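Local coordinates for protein kojibiose phosphorylase (Gut metagenome, PDB 6W0P) that belongs to glycoside hydrolase family 65, a group of carbohydrate-active enzymes that join an N-terminal beta-sandwich to a helical barrel catalytic domain, at residues I4-L9 against P23-V28; F46-S51 against I139-L144. All coordinates share one frame; numbering follows the deposited sequence.

Contact 1 (I4-L9 against P23-V28)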
ATOM      1  N   ILE A   4     -14.340  28.203   6.557  1.00 41.07           N
ATOM      2  CA  ILE A   4     -15.047  29.247   7.352  1.00 40.46           C
ATOM      3  C   ILE A   4     -14.591  29.207   8.808  1.00 38.78           C
ATOM      4  O   ILE A   4     -14.157  28.175   9.327  1.00 36.96           O
ATOM      5  CB  ILE A   4     -16.578  29.113   7.207  1.00 41.33           C
ATOM      6  CG1 ILE A   4     -17.111  27.762   7.692  1.00 41.64           C
ATOM      7  CG2 ILE A   4     -16.993  29.403   5.767  1.00 41.50           C
ATOM      8  CD1 ILE A   4     -18.522  27.824   8.260  1.00 42.17           C
ATOM      9  N   PRO A   5     -14.660  30.371   9.488  1.00 37.91           N
ATOM     10  CA  PRO A   5     -14.408  30.449  10.924  1.00 38.14           C
ATOM     11  C   PRO A   5     -15.560  29.886  11.780  1.00 37.21           C
ATOM     12  O   PRO A   5     -16.683  30.101  11.455  1.00 37.03           O
ATOM     13  CB  PRO A   5     -14.265  31.961  11.175  1.00 38.40           C
ATOM     14  CG  PRO A   5     -15.130  32.609  10.091  1.00 38.39           C
ATOM     15  CD  PRO A   5     -15.001  31.679   8.900  1.00 38.23           C
ATOM     16  N   LYS A   6     -15.222  29.136  12.826  1.00 37.57           N
ATOM     17  CA  LYS A   6     -16.110  28.809  13.968  1.00 38.27           C
ATOM     18  C   LYS A   6     -15.603  29.615  15.163  1.00 37.31           C
ATOM     19  O   LYS A   6     -14.840  29.076  16.001  1.00 37.55           O
ATOM     20  CB  LYS A   6     -16.139  27.299  14.233  1.00 39.62           C
ATOM     21  CG  LYS A   6     -17.033  26.484  13.293  1.00 40.30           C
ATOM     22  CD  LYS A   6     -16.520  26.381  11.869  1.00 40.07           C
ATOM     23  CE  LYS A   6     -15.178  25.684  11.780  1.00 40.68           C
ATOM     24  NZ  LYS A   6     -14.683  25.591  10.387  1.00 41.12           N
ATOM     25  N   ARG A   7     -15.995  30.878  15.199  1.00 37.42           N
ATOM     26  CA  ARG A   7     -15.553  31.886  16.188  1.00 37.20           C
ATOM     27  C   ARG A   7     -16.367  31.686  17.473  1.00 36.83           C
ATOM     28  O   ARG A   7     -17.526  32.108  17.490  1.00 37.34           O
ATOM     29  CB  ARG A   7     -15.786  33.279  15.596  1.00 38.05           C
ATOM     30  CG  ARG A   7     -15.579  34.419  16.581  1.00 39.60           C
ATOM     31  CD  ARG A   7     -14.141  34.473  17.055  1.00 40.01           C
ATOM     32  NE  ARG A   7     -13.247  34.611  15.914  1.00 41.33           N
ATOM     33  CZ  ARG A   7     -12.847  35.769  15.369  1.00 42.09           C
ATOM     34  NH1 ARG A   7     -13.230  36.933  15.872  1.00 41.19           N
ATOM     35  NH2 ARG A   7     -12.038  35.745  14.322  1.00 41.46           N
ATOM     36  N   TYR A   8     -15.797  31.060  18.505  1.00 34.64           N
ATOM     37  CA  TYR A   8     -16.469  30.884  19.816  1.00 33.64           C
ATOM     38  C   TYR A   8     -15.632  31.493  20.945  1.00 33.89           C
ATOM     39  O   TYR A   8     -16.190  31.549  22.079  1.00 34.01           O
ATOM     40  CB  TYR A   8     -16.758  29.414  20.109  1.00 33.05           C
ATOM     41  CG  TYR A   8     -15.578  28.566  20.539  1.00 32.39           C
ATOM     42  CD1 TYR A   8     -14.649  28.108  19.622  1.00 32.09           C
ATOM     43  CD2 TYR A   8     -15.417  28.178  21.857  1.00 32.01           C
ATOM     44  CE1 TYR A   8     -13.591  27.293  20.000  1.00 31.79           C
ATOM     45  CE2 TYR A   8     -14.362  27.369  22.256  1.00 31.75           C
ATOM     46  CZ  TYR A   8     -13.440  26.927  21.324  1.00 31.50           C
ATOM     47  OH  TYR A   8     -12.392  26.126  21.701  1.00 32.59           O
ATOM     48  N   LEU A   9     -14.406  31.959  20.667  1.00 31.58           N
ATOM     49  CA  LEU A   9     -13.493  32.504  21.714  1.00 31.72           C
ATOM     50  C   LEU A   9     -13.502  34.032  21.675  1.00 32.09           C
ATOM     51  O   LEU A   9     -13.600  34.608  20.589  1.00 32.79           O
ATOM     52  CB  LEU A   9     -12.089  31.916  21.534  1.00 30.17           C
ATOM     53  CG  LEU A   9     -12.023  30.410  21.792  1.00 29.49           C
ATOM     54  CD1 LEU A   9     -10.658  29.846  21.451  1.00 29.23           C
ATOM     55  CD2 LEU A   9     -12.355  30.089  23.239  1.00 29.32           C
ATOM     56  N   PRO A  23     -19.727  22.639  25.054  1.00 39.16           N
ATOM     57  CA  PRO A  23     -19.467  21.203  25.076  1.00 39.19           C
ATOM     58  C   PRO A  23     -18.938  20.673  23.741  1.00 38.80           C
ATOM     59  O   PRO A  23     -18.064  19.843  23.777  1.00 37.66           O
ATOM     60  CB  PRO A  23     -20.837  20.593  25.416  1.00 39.68           C
ATOM     61  CG  PRO A  23     -21.538  21.683  26.201  1.00 39.94           C
ATOM     62  CD  PRO A  23     -21.078  22.967  25.548  1.00 39.92           C
ATOM     63  N   ASP A  24     -19.467  21.190  22.628  1.00 39.72           N
ATOM     64  CA  ASP A  24     -19.177  20.741  21.240  1.00 40.79           C
ATOM     65  C   ASP A  24     -17.744  21.141  20.833  1.00 39.44           C
ATOM     66  O   ASP A  24     -17.263  20.588  19.822  1.00 39.28           O
ATOM     67  CB  ASP A  24     -20.224  21.288  20.259  1.00 43.81           C
ATOM     68  CG  ASP A  24     -20.488  22.777  20.401  1.00 47.47           C
ATOM     69  OD1 ASP A  24     -20.571  23.238  21.560  1.00 51.87           O
ATOM     70  OD2 ASP A  24     -20.613  23.472  19.361  1.00 53.03           O
ATOM     71  N   LYS A  25     -17.119  22.089  21.548  1.00 37.22           N
ATOM     72  CA  LYS A  25     -15.720  22.544  21.322  1.00 36.81           C
ATOM     73  C   LYS A  25     -14.786  21.938  22.366  1.00 35.90           C
ATOM     74  O   LYS A  25     -13.672  22.392  22.434  1.00 35.86           O
ATOM     75  CB  LYS A  25     -15.623  24.065  21.407  1.00 36.64           C
ATOM     76  CG  LYS A  25     -16.574  24.813  20.486  1.00 37.13           C
ATOM     77  CD  LYS A  25     -16.440  24.400  19.056  1.00 37.37           C
ATOM     78  CE  LYS A  25     -17.326  25.226  18.150  1.00 37.86           C
ATOM     79  NZ  LYS A  25     -17.240  24.777  16.737  1.00 37.74           N
ATOM     80  N   SER A  26     -15.251  20.972  23.159  1.00 35.86           N
ATOM     81  CA  SER A  26     -14.509  20.400  24.313  1.00 35.92           C
ATOM     82  C   SER A  26     -13.073  20.065  23.872  1.00 34.49           C
ATOM     83  O   SER A  26     -12.138  20.554  24.493  1.00 33.53           O
ATOM     84  CB  SER A  26     -15.236  19.195  24.885  1.00 36.14           C
ATOM     85  OG  SER A  26     -14.351  18.353  25.617  1.00 37.55           O
ATOM     86  N   MET A  27     -12.905  19.276  22.820  1.00 33.93           N
ATOM     87  CA  MET A  27     -11.555  18.853  22.374  1.00 34.71           C
ATOM     88  C   MET A  27     -10.833  19.988  21.626  1.00 33.32           C
ATOM     89  O   MET A  27      -9.597  20.011  21.669  1.00 32.08           O
ATOM     90  CB  MET A  27     -11.642  17.588  21.514  1.00 36.40           C
ATOM     91  CG  MET A  27     -11.842  16.304  22.372  1.00 38.00           C
ATOM     92  SD  MET A  27     -11.969  14.786  21.365  1.00 39.75           S
ATOM     93  CE  MET A  27     -10.382  14.829  20.523  1.00 39.62           C
ATOM     94  N   VAL A  28     -11.566  20.919  21.006  1.00 32.92           N
ATOM     95  CA  VAL A  28     -10.976  22.096  20.301  1.00 32.92           C
ATOM     96  C   VAL A  28     -10.259  22.958  21.341  1.00 33.08           C
ATOM     97  O   VAL A  28      -9.108  23.303  21.104  1.00 32.97           O
ATOM     98  CB  VAL A  28     -12.028  22.910  19.515  1.00 32.56           C
ATOM     99  CG1 VAL A  28     -11.483  24.256  19.065  1.00 32.40           C
ATOM    100  CG2 VAL A  28     -12.550  22.132  18.320  1.00 32.32           C
TER

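Contact 2 (F46-S51 against I139-L144)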
ATOM      1  N   PHE A  46      -9.742  19.029  31.324  1.00 34.36           N
ATOM      2  CA  PHE A  46     -10.275  19.255  32.687  1.00 35.00           C
ATOM      3  C   PHE A  46      -9.495  18.412  33.691  1.00 35.38           C
ATOM      4  O   PHE A  46      -9.224  17.231  33.429  1.00 36.02           O
ATOM      5  CB  PHE A  46     -11.773  18.932  32.739  1.00 34.88           C
ATOM      6  CG  PHE A  46     -12.645  19.919  32.007  1.00 33.80           C
ATOM      7  CD1 PHE A  46     -12.104  21.037  31.380  1.00 33.80           C
ATOM      8  CD2 PHE A  46     -14.019  19.758  31.985  1.00 33.38           C
ATOM      9  CE1 PHE A  46     -12.916  21.964  30.738  1.00 33.28           C
ATOM     10  CE2 PHE A  46     -14.826  20.678  31.333  1.00 33.84           C
ATOM     11  CZ  PHE A  46     -14.277  21.784  30.720  1.00 33.44           C
ATOM     12  N   ASP A  47      -9.168  19.025  34.825  1.00 36.09           N
ATOM     13  CA  ASP A  47      -8.428  18.380  35.940  1.00 36.50           C
ATOM     14  C   ASP A  47      -9.344  17.320  36.551  1.00 36.07           C
ATOM     15  O   ASP A  47      -8.940  16.164  36.587  1.00 36.95           O
ATOM     16  CB  ASP A  47      -8.001  19.429  36.959  1.00 36.70           C
ATOM     17  CG  ASP A  47      -7.429  20.653  36.273  1.00 37.42           C
ATOM     18  OD1 ASP A  47      -6.197  20.712  36.154  1.00 37.87           O
ATOM     19  OD2 ASP A  47      -8.230  21.521  35.835  1.00 37.91           O
ATOM     20  N   GLU A  48     -10.543  17.719  36.955  1.00 35.57           N
ATOM     21  CA  GLU A  48     -11.549  16.842  37.610  1.00 37.16           C
ATOM     22  C   GLU A  48     -12.035  15.810  36.596  1.00 36.89           C
ATOM     23  O   GLU A  48     -11.768  16.000  35.405  1.00 36.19           O
ATOM     24  CB  GLU A  48     -12.724  17.658  38.162  1.00 37.02           C
ATOM     25  CG  GLU A  48     -13.648  18.250  37.098  1.00 36.42           C
ATOM     26  CD  GLU A  48     -13.174  19.525  36.410  1.00 35.39           C
ATOM     27  OE1 GLU A  48     -12.056  19.965  36.703  1.00 35.77           O
ATOM     28  OE2 GLU A  48     -13.918  20.067  35.573  1.00 34.36           O
ATOM     29  N   THR A  49     -12.739  14.778  37.061  1.00 38.10           N
ATOM     30  CA  THR A  49     -13.464  13.802  36.195  1.00 38.75           C
ATOM     31  C   THR A  49     -14.308  14.553  35.148  1.00 38.43           C
ATOM     32  O   THR A  49     -15.039  15.481  35.505  1.00 37.91           O
ATOM     33  CB  THR A  49     -14.311  12.857  37.057  1.00 39.71           C
ATOM     34  OG1 THR A  49     -13.396  12.090  37.839  1.00 40.25           O
ATOM     35  CG2 THR A  49     -15.210  11.945  36.252  1.00 39.46           C
ATOM     36  N   TYR A  50     -14.192  14.181  33.877  1.00 38.83           N
ATOM     37  CA  TYR A  50     -15.097  14.668  32.804  1.00 39.21           C
ATOM     38  C   TYR A  50     -15.494  13.473  31.946  1.00 39.76           C
ATOM     39  O   TYR A  50     -14.599  12.768  31.431  1.00 39.85           O
ATOM     40  CB  TYR A  50     -14.473  15.789  31.967  1.00 38.11           C
ATOM     41  CG  TYR A  50     -15.367  16.352  30.882  1.00 37.87           C
ATOM     42  CD1 TYR A  50     -16.400  17.229  31.171  1.00 37.85           C
ATOM     43  CD2 TYR A  50     -15.168  16.028  29.550  1.00 37.43           C
ATOM     44  CE1 TYR A  50     -17.199  17.771  30.175  1.00 37.06           C
ATOM     45  CE2 TYR A  50     -15.961  16.552  28.545  1.00 36.64           C
ATOM     46  CZ  TYR A  50     -16.981  17.428  28.853  1.00 36.94           C
ATOM     47  OH  TYR A  50     -17.755  17.946  27.845  1.00 36.97           O
ATOM     48  N   SER A  51     -16.800  13.244  31.847  1.00 41.20           N
ATOM     49  CA  SER A  51     -17.397  12.030  31.237  1.00 43.44           C
ATOM     50  C   SER A  51     -17.950  12.388  29.847  1.00 44.08           C
ATOM     51  O   SER A  51     -18.626  11.547  29.250  1.00 43.78           O
ATOM     52  CB  SER A  51     -18.445  11.440  32.148  1.00 42.54           C
ATOM     53  OG  SER A  51     -19.563  12.310  32.242  1.00 43.29           O
ATOM     54  N   ILE A 139     -15.131  27.410  42.099  1.00 39.66           N
ATOM     55  CA  ILE A 139     -13.863  26.647  41.911  1.00 39.39           C
ATOM     56  C   ILE A 139     -12.984  27.466  40.975  1.00 38.09           C
ATOM     57  O   ILE A 139     -13.462  27.778  39.867  1.00 37.34           O
ATOM     58  CB  ILE A 139     -14.105  25.266  41.262  1.00 40.00           C
ATOM     59  CG1 ILE A 139     -15.212  24.460  41.946  1.00 41.01           C
ATOM     60  CG2 ILE A 139     -12.793  24.491  41.165  1.00 39.58           C
ATOM     61  CD1 ILE A 139     -14.987  24.241  43.389  1.00 41.28           C
ATOM     62  N   ILE A 140     -11.738  27.733  41.357  1.00 38.01           N
ATOM     63  CA  ILE A 140     -10.720  28.279  40.417  1.00 37.09           C
ATOM     64  C   ILE A 140      -9.586  27.264  40.347  1.00 36.59           C
ATOM     65  O   ILE A 140      -9.017  26.978  41.396  1.00 36.89           O
ATOM     66  CB  ILE A 140     -10.215  29.664  40.851  1.00 37.38           C
ATOM     67  CG1 ILE A 140     -11.344  30.621  41.243  1.00 37.96           C
ATOM     68  CG2 ILE A 140      -9.328  30.255  39.769  1.00 37.13           C
ATOM     69  CD1 ILE A 140     -10.856  31.876  41.982  1.00 37.59           C
ATOM     70  N   ILE A 141      -9.291  26.743  39.150  1.00 36.31           N
ATOM     71  CA  ILE A 141      -8.165  25.796  38.910  1.00 35.60           C
ATOM     72  C   ILE A 141      -7.164  26.479  37.982  1.00 35.24           C
ATOM     73  O   ILE A 141      -7.513  26.797  36.837  1.00 34.65           O
ATOM     74  CB  ILE A 141      -8.668  24.450  38.374  1.00 35.28           C
ATOM     75  CG1 ILE A 141      -9.680  23.843  39.342  1.00 35.53           C
ATOM     76  CG2 ILE A 141      -7.512  23.509  38.086  1.00 35.42           C
ATOM     77  CD1 ILE A 141     -10.318  22.580  38.852  1.00 36.01           C
ATOM     78  N   SER A 142      -5.962  26.706  38.502  1.00 34.78           N
ATOM     79  CA  SER A 142      -4.883  27.462  37.830  1.00 34.61           C
ATOM     80  C   SER A 142      -3.725  26.498  37.566  1.00 34.62           C
ATOM     81  O   SER A 142      -3.474  25.644  38.437  1.00 34.50           O
ATOM     82  CB  SER A 142      -4.496  28.656  38.668  1.00 34.11           C
ATOM     83  OG  SER A 142      -5.644  29.453  38.949  1.00 33.93           O
ATOM     84  N   ARG A 143      -3.093  26.575  36.390  1.00 34.44           N
ATOM     85  CA  ARG A 143      -1.858  25.796  36.145  1.00 35.17           C
ATOM     86  C   ARG A 143      -0.860  26.503  35.217  1.00 33.35           C
ATOM     87  O   ARG A 143      -1.224  27.402  34.406  1.00 32.25           O
ATOM     88  CB  ARG A 143      -2.182  24.364  35.707  1.00 37.48           C
ATOM     89  CG  ARG A 143      -3.167  24.203  34.564  1.00 38.18           C
ATOM     90  CD  ARG A 143      -3.722  22.789  34.554  1.00 39.48           C
ATOM     91  NE  ARG A 143      -3.865  22.292  33.191  1.00 41.77           N
ATOM     92  CZ  ARG A 143      -4.630  21.268  32.804  1.00 41.52           C
ATOM     93  NH1 ARG A 143      -5.361  20.610  33.680  1.00 41.71           N
ATOM     94  NH2 ARG A 143      -4.675  20.927  31.523  1.00 40.81           N
ATOM     95  N   LEU A 144       0.380  26.060  35.389  1.00 32.50           N
ATOM     96  CA  LEU A 144       1.631  26.552  34.775  1.00 32.44           C
ATOM     97  C   LEU A 144       2.512  25.344  34.447  1.00 32.44           C
ATOM     98  O   LEU A 144       2.584  24.415  35.266  1.00 32.95           O
ATOM     99  CB  LEU A 144       2.391  27.416  35.785  1.00 32.40           C
ATOM    100  CG  LEU A 144       1.806  28.758  36.196  1.00 32.56           C
ATOM    101  CD1 LEU A 144       2.588  29.297  37.387  1.00 33.28           C
ATOM    102  CD2 LEU A 144       1.855  29.773  35.068  1.00 32.56           C
TER

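Contact 1 (I4-L9 against P23-V28)
The aromatic ring of Y8 packs face-on against the methylene chain of K25, a CH-pi contact that joins the N-terminal loop to the start of helix 26-32, where K25 holds the N-cap position. Packing is tightest here. K25 CG sits 3.6 Å from the ring centroid and only 3° off the ring normal, almost straight above the middle of the face, while L9 CG occupies the opposite face, so the ring is sandwiched. K25 CG is turned anti to the carbonyl carbon (chi1 -54°), which sets it over the ring; a bend at the next bond then leads CD off past the CD1/CE1 side, and the rest of the chain runs straight to the amine. K25 CB comes to 3.6 Å from Y8 CZ. V28, one helical turn on, adds a methyl at the phenol end, with V28 CG1 3.4 Å from Y8 OH. Tyrosine suits this place because its flat face accepts the lysine chain while its hydroxyl reaches S29 on the same helix for a hydrogen bond.

The other side is looser and more polar. Both lysines are partly exposed, and their side chains cross at about a right angle, touching through a single end: the K25 amine rests against the aliphatic part of K6. The two amines stay 6.9 Å apart, which probably limits their repulsion. K6 curls back through two successive bends, and its long flexible chain lets the amine also reach D655 and N658. Within its own segment, K6 NZ donates to I4 O at 2.8 Å, approaching tilted 30° from the carbonyl plane.

Contact 2 (F46-S51 against I139-L144)
D47 CA, in the loop, lies 8.0 Å from I141 CA of strand 135-145, and no main-chain hydrogen bond spans the gap, so side chains alone make the contact. On the strand, I141 and R143 are two residues apart and project from the same face, both toward D47.

The charged link is a salt bridge. R143 NH1 donates to D47 OD1 at 2.6 Å, with a bent N-H...O angle of 143°. D47 OD1 sits at the edge of the guanidinium, close to its plane. NH1, however, reaches OD1 from above the carboxylate plane, and the two flat groups stand 82° apart; a paired two-oxygen bridge is not formed. The other oxygen turns to the isoleucine, with D47 OD2 only 3.1 Å from I141 CG2, a tight approach, shorter than usual for a methyl and an oxygen. In I141 that methyl is anti to the backbone N, and the longer branch (chi1 -57°) swings its end toward E48, I141 CD1 lying 3.8 Å from E48 OE1.

Arginine suits position 143 because its long chain can span the gap and offer N-H groups to a buried acid, while its guanidinium also makes a cation-pi contact with F45. R126, on neighbouring strand 123-132, forms salt bridges with both D47 OD2 and E48 OE1. Two arginines thus probably help keep the buried acids ionised, and I141 lays hydrocarbon against both acids.

S142 and L144 point from the strand's other face onto helix 282-300, whereas the D47 backbone bonds to I94 of the second sheet. A loop braced between two antiparallel sheets in this way fits the beta-sandwich of the family 65 N-terminal domain.

From the N terminus, residues 4-9 lead into strands 10-11 and 15-19, and the chain returns at 23-28, where contact 1 closes a short loop around them. Contact 2 opens only later, at 46-51, and closes at 139-144 after a long, strand-rich excursion. The two loops therefore follow in series, neither nested nor crossed. Their centres lie 19 Å apart, yet they touch where S26 OG packs 3.8 Å from Y50 CE2. Contact 1 joins the N-terminal loop to helix 26-32, with K6 and R7 also reaching residues 654-658 of the helical catalytic domain; contact 2 fastens a loop to the larger sheet of the sandwich.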